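Local coordinates for protein trehalose-6-phosphate phosphatase (Candida albicans, PDB 5DXF) that carries a domain of glycosyltransferase family 20, in the GT-B clan, whose members share a fold of two facing Rossmann-like domains, at residues A[268-271]-A[272-276]; A[512-515]-A[516-520]; A[241-244]-A[245-248]. All blocks are in the same frame, centred on the assembly; numbering follows the deposited sequence.

Contact 1: A[268-271]-A[272-276]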
loop_
_atom_site.group_PDB
_atom_site.type_symbol
_atom_site.label_atom_id
_atom_site.label_comp_id
_atom_site.label_asym_id
_atom_site.label_seq_id
_atom_site.Cartn_x
_atom_site.Cartn_y
_atom_site.Cartn_z
ATOM N N PHE A 268 -16.651 -0.570 8.459
ATOM C CA PHE A 268 -17.126 -1.818 7.875
ATOM C C PHE A 268 -18.255 -2.401 8.710
ATOM O O PHE A 268 -19.265 -2.852 8.168
ATOM C CB PHE A 268 -15.990 -2.829 7.750
ATOM C CG PHE A 268 -16.429 -4.166 7.228
ATOM C CD1 PHE A 268 -16.623 -4.363 5.874
ATOM C CD2 PHE A 268 -16.648 -5.225 8.093
ATOM C CE1 PHE A 268 -17.027 -5.589 5.390
ATOM C CE2 PHE A 268 -17.052 -6.454 7.616
ATOM C CZ PHE A 268 -17.241 -6.636 6.261
ATOM N N ILE A 269 -18.071 -2.393 10.028
ATOM C CA ILE A 269 -19.100 -2.870 10.947
ATOM C C ILE A 269 -20.403 -2.090 10.779
ATOM O O ILE A 269 -21.483 -2.684 10.617
ATOM C CB ILE A 269 -18.616 -2.778 12.408
ATOM C CG1 ILE A 269 -17.533 -3.830 12.657
ATOM C CG2 ILE A 269 -19.775 -2.949 13.372
ATOM C CD1 ILE A 269 -16.819 -3.676 13.963
ATOM N N SER A 270 -20.280 -0.772 10.711
ATOM C CA SER A 270 -21.422 0.105 10.531
ATOM C C SER A 270 -22.123 -0.160 9.221
ATOM O O SER A 270 -23.332 -0.186 9.155
ATOM C CB SER A 270 -20.969 1.551 10.557
ATOM O OG SER A 270 -21.839 2.325 11.348
ATOM N N CYS A 271 -21.347 -0.360 8.177
ATOM C CA CYS A 271 -21.878 -0.752 6.872
ATOM C C CYS A 271 -22.664 -2.054 6.936
ATOM O O CYS A 271 -23.765 -2.145 6.393
ATOM C CB CYS A 271 -20.748 -0.892 5.850
ATOM S SG CYS A 271 -20.183 0.650 5.107
ATOM N N CYS A 272 -22.092 -3.058 7.591
ATOM C CA CYS A 272 -22.747 -4.354 7.725
ATOM C C CYS A 272 -24.068 -4.241 8.479
ATOM O O CYS A 272 -25.033 -4.930 8.149
ATOM C CB CYS A 272 -21.826 -5.356 8.425
ATOM S SG CYS A 272 -20.538 -6.051 7.367
ATOM N N ALA A 273 -24.124 -3.371 9.482
ATOM C CA ALA A 273 -25.372 -3.216 10.228
ATOM C C ALA A 273 -26.420 -2.385 9.474
ATOM O O ALA A 273 -27.620 -2.612 9.629
ATOM C CB ALA A 273 -25.100 -2.603 11.592
ATOM N N ARG A 274 -25.982 -1.425 8.663
ATOM C CA ARG A 274 -26.920 -0.497 8.025
ATOM C C ARG A 274 -27.405 -0.963 6.650
ATOM O O ARG A 274 -28.605 -0.960 6.380
ATOM C CB ARG A 274 -26.292 0.899 7.912
ATOM C CG ARG A 274 -25.892 1.494 9.254
ATOM C CD ARG A 274 -26.073 3.007 9.314
ATOM N NE ARG A 274 -25.449 3.551 10.518
ATOM C CZ ARG A 274 -24.356 4.306 10.522
ATOM N NH1 ARG A 274 -23.769 4.638 9.383
ATOM N NH2 ARG A 274 -23.854 4.743 11.669
ATOM N N VAL A 275 -26.476 -1.352 5.784
ATOM C CA VAL A 275 -26.831 -1.819 4.447
ATOM C C VAL A 275 -27.472 -3.208 4.509
ATOM O O VAL A 275 -28.474 -3.473 3.843
ATOM C CB VAL A 275 -25.596 -1.855 3.525
ATOM C CG1 VAL A 275 -25.963 -2.371 2.149
ATOM C CG2 VAL A 275 -24.968 -0.470 3.432
ATOM N N LEU A 276 -26.891 -4.090 5.316
ATOM C CA LEU A 276 -27.459 -5.416 5.544
ATOM C C LEU A 276 -28.087 -5.504 6.934
ATOM O O LEU A 276 -27.771 -4.707 7.816
ATOM C CB LEU A 276 -26.390 -6.498 5.368
ATOM C CG LEU A 276 -25.993 -6.841 3.929
ATOM C CD1 LEU A 276 -24.967 -7.966 3.879
ATOM C CD2 LEU A 276 -27.224 -7.207 3.118
#

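Contact 2: A[512-515]-A[516-520]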
loop_
_atom_site.group_PDB
_atom_site.type_symbol
_atom_site.label_atom_id
_atom_site.label_comp_id
_atom_site.label_asym_id
_atom_site.label_seq_id
_atom_site.Cartn_x
_atom_site.Cartn_y
_atom_site.Cartn_z
ATOM N N VAL A 512 6.924 -7.693 8.707
ATOM C CA VAL A 512 5.954 -8.322 7.813
ATOM C C VAL A 512 5.744 -9.765 8.340
ATOM O O VAL A 512 4.617 -10.152 8.624
ATOM C CB VAL A 512 6.390 -8.290 6.306
ATOM C CG1 VAL A 512 7.601 -9.195 6.037
ATOM C CG2 VAL A 512 5.200 -8.649 5.392
ATOM N N GLN A 513 6.835 -10.507 8.560
ATOM C CA GLN A 513 6.796 -11.912 8.979
ATOM C C GLN A 513 5.894 -12.143 10.197
ATOM O O GLN A 513 5.025 -13.030 10.194
ATOM C CB GLN A 513 8.219 -12.423 9.262
ATOM C CG GLN A 513 9.160 -12.361 8.054
ATOM C CD GLN A 513 9.857 -11.013 7.915
ATOM O OE1 GLN A 513 9.538 -10.058 8.625
ATOM N NE2 GLN A 513 10.822 -10.937 7.006
ATOM N N ASN A 514 6.074 -11.321 11.221
ATOM C CA ASN A 514 5.283 -11.465 12.428
ATOM C C ASN A 514 3.828 -11.083 12.179
ATOM O O ASN A 514 2.932 -11.618 12.825
ATOM C CB ASN A 514 5.868 -10.624 13.574
ATOM C CG ASN A 514 5.010 -10.673 14.830
ATOM O OD1 ASN A 514 4.289 -9.725 15.137
ATOM N ND2 ASN A 514 5.084 -11.783 15.561
ATOM N N TRP A 515 3.604 -10.076 11.343
ATOM C CA TRP A 515 2.252 -9.671 11.006
ATOM C C TRP A 515 1.577 -10.789 10.259
ATOM O O TRP A 515 0.448 -11.149 10.539
ATOM C CB TRP A 515 2.271 -8.396 10.162
ATOM C CG TRP A 515 0.973 -8.052 9.487
ATOM C CD1 TRP A 515 0.018 -7.210 9.946
ATOM C CD2 TRP A 515 0.506 -8.527 8.225
ATOM N NE1 TRP A 515 -1.017 -7.137 9.063
ATOM C CE2 TRP A 515 -0.739 -7.937 7.993
ATOM C CE3 TRP A 515 1.023 -9.396 7.269
ATOM C CZ2 TRP A 515 -1.476 -8.187 6.848
ATOM C CZ3 TRP A 515 0.298 -9.643 6.143
ATOM C CH2 TRP A 515 -0.937 -9.043 5.933
ATOM N N THR A 516 2.292 -11.366 9.313
ATOM C CA THR A 516 1.730 -12.449 8.537
ATOM C C THR A 516 1.466 -13.682 9.399
ATOM O O THR A 516 0.440 -14.328 9.273
ATOM C CB THR A 516 2.499 -12.719 7.215
ATOM O OG1 THR A 516 2.642 -14.123 6.997
ATOM C CG2 THR A 516 3.862 -12.039 7.188
ATOM N N SER A 517 2.387 -13.996 10.296
ATOM C CA SER A 517 2.183 -15.110 11.209
ATOM C C SER A 517 1.020 -14.916 12.180
ATOM O O SER A 517 0.187 -15.787 12.335
ATOM C CB SER A 517 3.476 -15.361 11.986
ATOM O OG SER A 517 3.248 -16.073 13.183
ATOM N N THR A 518 0.959 -13.743 12.786
ATOM C CA THR A 518 -0.124 -13.343 13.679
ATOM C C THR A 518 -1.491 -13.459 13.013
ATOM O O THR A 518 -2.432 -13.974 13.616
ATOM C CB THR A 518 0.056 -11.894 14.182
ATOM O OG1 THR A 518 1.378 -11.725 14.708
ATOM C CG2 THR A 518 -0.966 -11.571 15.262
ATOM N N PHE A 519 -1.603 -12.999 11.768
ATOM C CA PHE A 519 -2.899 -13.022 11.107
ATOM C C PHE A 519 -3.360 -14.449 10.824
ATOM O O PHE A 519 -4.538 -14.761 11.019
ATOM C CB PHE A 519 -2.885 -12.209 9.812
ATOM C CG PHE A 519 -4.257 -11.941 9.274
ATOM C CD1 PHE A 519 -5.099 -11.041 9.909
ATOM C CD2 PHE A 519 -4.723 -12.615 8.159
ATOM C CE1 PHE A 519 -6.372 -10.804 9.431
ATOM C CE2 PHE A 519 -5.994 -12.380 7.672
ATOM C CZ PHE A 519 -6.821 -11.474 8.310
ATOM N N ILE A 520 -2.449 -15.309 10.372
ATOM C CA ILE A 520 -2.800 -16.704 10.122
ATOM C C ILE A 520 -3.288 -17.326 11.432
ATOM O O ILE A 520 -4.332 -18.000 11.477
ATOM C CB ILE A 520 -1.601 -17.507 9.534
ATOM C CG1 ILE A 520 -1.331 -17.079 8.087
ATOM C CG2 ILE A 520 -1.882 -18.993 9.569
ATOM C CD1 ILE A 520 0.134 -17.122 7.668
#

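Contact 3: A[241-244]-A[245-248]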
loop_
_atom_site.group_PDB
_atom_site.type_symbol
_atom_site.label_atom_id
_atom_site.label_comp_id
_atom_site.label_asym_id
_atom_site.label_seq_id
_atom_site.Cartn_x
_atom_site.Cartn_y
_atom_site.Cartn_z
ATOM N N LEU A 241 -22.786 2.872 -3.705
ATOM C CA LEU A 241 -22.615 1.755 -4.594
ATOM C C LEU A 241 -23.926 1.049 -4.866
ATOM O O LEU A 241 -24.667 0.711 -3.969
ATOM C CB LEU A 241 -21.600 0.783 -4.017
ATOM C CG LEU A 241 -20.187 1.311 -3.810
ATOM C CD1 LEU A 241 -19.365 0.305 -3.028
ATOM C CD2 LEU A 241 -19.539 1.585 -5.145
ATOM N N SER A 242 -24.175 0.816 -6.136
ATOM C CA SER A 242 -25.342 0.113 -6.601
ATOM C C SER A 242 -25.359 -1.331 -6.133
ATOM O O SER A 242 -26.409 -1.885 -5.832
ATOM C CB SER A 242 -25.401 0.206 -8.113
ATOM O OG SER A 242 -24.843 1.437 -8.518
ATOM N N LYS A 243 -24.183 -1.937 -6.097
ATOM C CA LYS A 243 -24.032 -3.328 -5.719
ATOM C C LYS A 243 -23.661 -3.505 -4.255
ATOM O O LYS A 243 -23.282 -4.579 -3.832
ATOM C CB LYS A 243 -23.008 -3.998 -6.619
ATOM C CG LYS A 243 -23.301 -3.825 -8.094
ATOM C CD LYS A 243 -24.439 -4.719 -8.539
ATOM C CE LYS A 243 -24.901 -4.344 -9.927
ATOM N NZ LYS A 243 -26.233 -4.923 -10.217
ATOM N N ARG A 244 -23.756 -2.428 -3.499
ATOM C CA ARG A 244 -23.301 -2.381 -2.106
ATOM C C ARG A 244 -23.599 -3.655 -1.305
ATOM O O ARG A 244 -22.729 -4.172 -0.590
ATOM C CB ARG A 244 -23.931 -1.176 -1.403
ATOM C CG ARG A 244 -25.455 -1.142 -1.501
ATOM C CD ARG A 244 -26.045 0.187 -1.058
ATOM N NE ARG A 244 -27.496 0.217 -1.244
ATOM C CZ ARG A 244 -28.256 1.299 -1.099
ATOM N NH1 ARG A 244 -27.713 2.462 -0.765
ATOM N NH2 ARG A 244 -29.566 1.218 -1.290
ATOM N N SER A 245 -24.820 -4.150 -1.398
ATOM C CA SER A 245 -25.177 -5.359 -0.684
ATOM C C SER A 245 -24.383 -6.559 -1.164
ATOM O O SER A 245 -23.918 -7.356 -0.358
ATOM C CB SER A 245 -26.672 -5.627 -0.784
ATOM O OG SER A 245 -27.127 -5.494 -2.110
ATOM N N GLN A 246 -24.221 -6.711 -2.468
ATOM C CA GLN A 246 -23.422 -7.829 -2.945
ATOM C C GLN A 246 -21.961 -7.740 -2.498
ATOM O O GLN A 246 -21.370 -8.748 -2.163
ATOM C CB GLN A 246 -23.557 -8.070 -4.448
ATOM C CG GLN A 246 -24.084 -6.902 -5.248
ATOM C CD GLN A 246 -25.489 -6.533 -4.876
ATOM O OE1 GLN A 246 -25.738 -6.100 -3.761
ATOM N NE2 GLN A 246 -26.413 -6.692 -5.809
ATOM N N LEU A 247 -21.376 -6.549 -2.492
ATOM C CA LEU A 247 -20.005 -6.415 -2.025
ATOM C C LEU A 247 -19.848 -6.721 -0.541
ATOM O O LEU A 247 -18.990 -7.493 -0.146
ATOM C CB LEU A 247 -19.499 -5.006 -2.309
ATOM C CG LEU A 247 -19.563 -4.551 -3.755
ATOM C CD1 LEU A 247 -19.829 -3.065 -3.841
ATOM C CD2 LEU A 247 -18.268 -4.897 -4.452
ATOM N N LEU A 248 -20.726 -6.152 0.267
ATOM C CA LEU A 248 -20.783 -6.460 1.694
ATOM C C LEU A 248 -21.024 -7.951 1.979
ATOM O O LEU A 248 -20.303 -8.583 2.777
ATOM C CB LEU A 248 -21.889 -5.635 2.338
ATOM C CG LEU A 248 -21.567 -4.957 3.661
ATOM C CD1 LEU A 248 -20.315 -4.113 3.532
ATOM C CD2 LEU A 248 -22.738 -4.102 4.086
#

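Contact 1: A[268-271]-A[272-276]
The sulfur of C272 overlaps one face of the F268 ring, a Cys sulfur-aromatic contact between residues four apart in the last turns of helix 262-274. This helix follows strand 256-259 in the nine-stranded sheet of a Rossmann-like domain, as expected for a member of the GT-B clan. The pair illustrates how one turn of a helix brings a soft, polarisable atom above an aromatic surface. C272 SG lies 3.8 Å from the F268 ring centroid, 26° off the ring normal. The overlap is shifted toward the rim, where C272 SG is equally close to CE2 and CZ of F268, at 3.5 Å from each. In F268, CG stands anti to the backbone N (chi1 177°), which directs the ring along the helix toward the following turn. C272 has its sulfur anti to its own carbonyl carbon (chi1 -78°), turning SG back over that ring. Both residues are buried. F232 meets the F268 ring edge-to-face and F259 meets it at an inclined angle, while the aliphatic L252 packs on C272.

A second pair one turn apart, S270 and R274, marks a more open side of the helix. S270 OG sits above one face of the R274 guanidinium, again toward its rim, with NH2 3.2 Å away. The angle is too poor for a hydrogen bond, so the two groups are layered and not joined through an N-H. Beneath the side chains, successive i to i+4 backbone bonds carry the helix through the junction. C272 N donates to F268 O at 2.9 Å, and A273 N reaches I269 O at 3.0 Å. R274 N donates mainly to S270 O at 3.0 Å and weakly to C271 O, which also accepts V275 N at 2.9 Å.

Contact 2: A[512-515]-A[516-520]
T518 holds OG1 anti to its own carbonyl carbon and beside its backbone N (chi1 -51°), which folds the hydroxyl back along the helix onto the carbonyl oxygen of N514, four residues earlier. The same oxygen also accepts T518 N at 2.9 Å. As modelled, two donors of T518 thus converge on N514 O, though the hydroxyl bond is too short to be taken at face value; a threonine hydroxyl bonding back to the carbonyl one turn earlier is familiar in helices. The N514 side chain passes close by, its OD1 3.6 Å from T518 OG1.

On another side of the helix the W515 indole, its CG anti to the backbone N (chi1 167°), swings across the start of the next residue. It meets T516 at about a right angle, with CE3 of W515 3.4 Å from T516 CA and 3.6 Å from T516 CB.

These turns open helix 512-526, the last helix of the chain, which packs against the nine-stranded sheet of one Rossmann-like domain of the GT-B fold. W515 and F519 provide its aromatic side: W202 of strand 200-204 stacks on F519 and also meets the W515 ring, while F227 meets W515 edge-to-face. The indole is fixed in rotation by a hydrogen bond from NE1 to L297 O. Q513 reaches D302 through NE2, and helix 66-76 covers V512 and T516. Further i to i+4 bonds run along the helix: S517 N donates to Q513 O at 2.8 Å with an N-H...O angle of 160°, and F519 N donates to W515 O at 3.0 Å.

Contact 3: A[241-244]-A[245-248]
L241 and L247 form the tightly packed side of this contact, touching through their CD1 methyls at 3.5 Å, with the two side chains crossing at about a right angle. They bracket a helix start: a type I turn runs from L241 to R244, K243 occupies the N-cap position, and helix 244-251 begins immediately afterwards. Such a junction shows how a leucine before a helix can pair with one in its first turns. Both leucines are buried against L156 of helix 147-160, within a Rossmann-like domain of the GT-B fold, and V155 and V159 add to the cover over L241.

The looser side is polar and partly exposed. There the chain of K243 bends at its second torsion, -75°, and passes obliquely by Q246, with K243 CD 3.9 Å from Q246 NE2; close approaches of Q246 to the K243 carbonyl are doubtful in the model. The charged end of K243 makes a cation-pi contact with W177. R244 keeps an extended chain from CG to NE, and its NH1 has a weak hydrogen bond to R239 O.

Two backbone bonds tie the turn into the helix. L247 N donates to K243 O, though that oxygen is placed less surely, and L248 N donates to R244 O at 2.9 Å, nearly straight at 172°.

In the fold
Contacts 1 and 3 belong to one neighbourhood, their centres about 11 Å apart, although contact 3 comes earlier in the chain. The first turns of helix 244-251 pack on the last turns of helix 262-274: L248 CD2 lies 3.2 Å from C271 O and 3.7 Å from V275 CB, and R244 CG is 3.9 Å from V275 CG1. L248 thus fits against the end of the helix that carries the sulfur-aromatic pair. Contact 2 stands apart, its centre about 27 Å from that of contact 1 and about 30 Å from that of contact 3. Contacts 1 and 2 both meet the nine-stranded sheet, through F259 of strand 256-259 and W202 of strand 200-204 respectively.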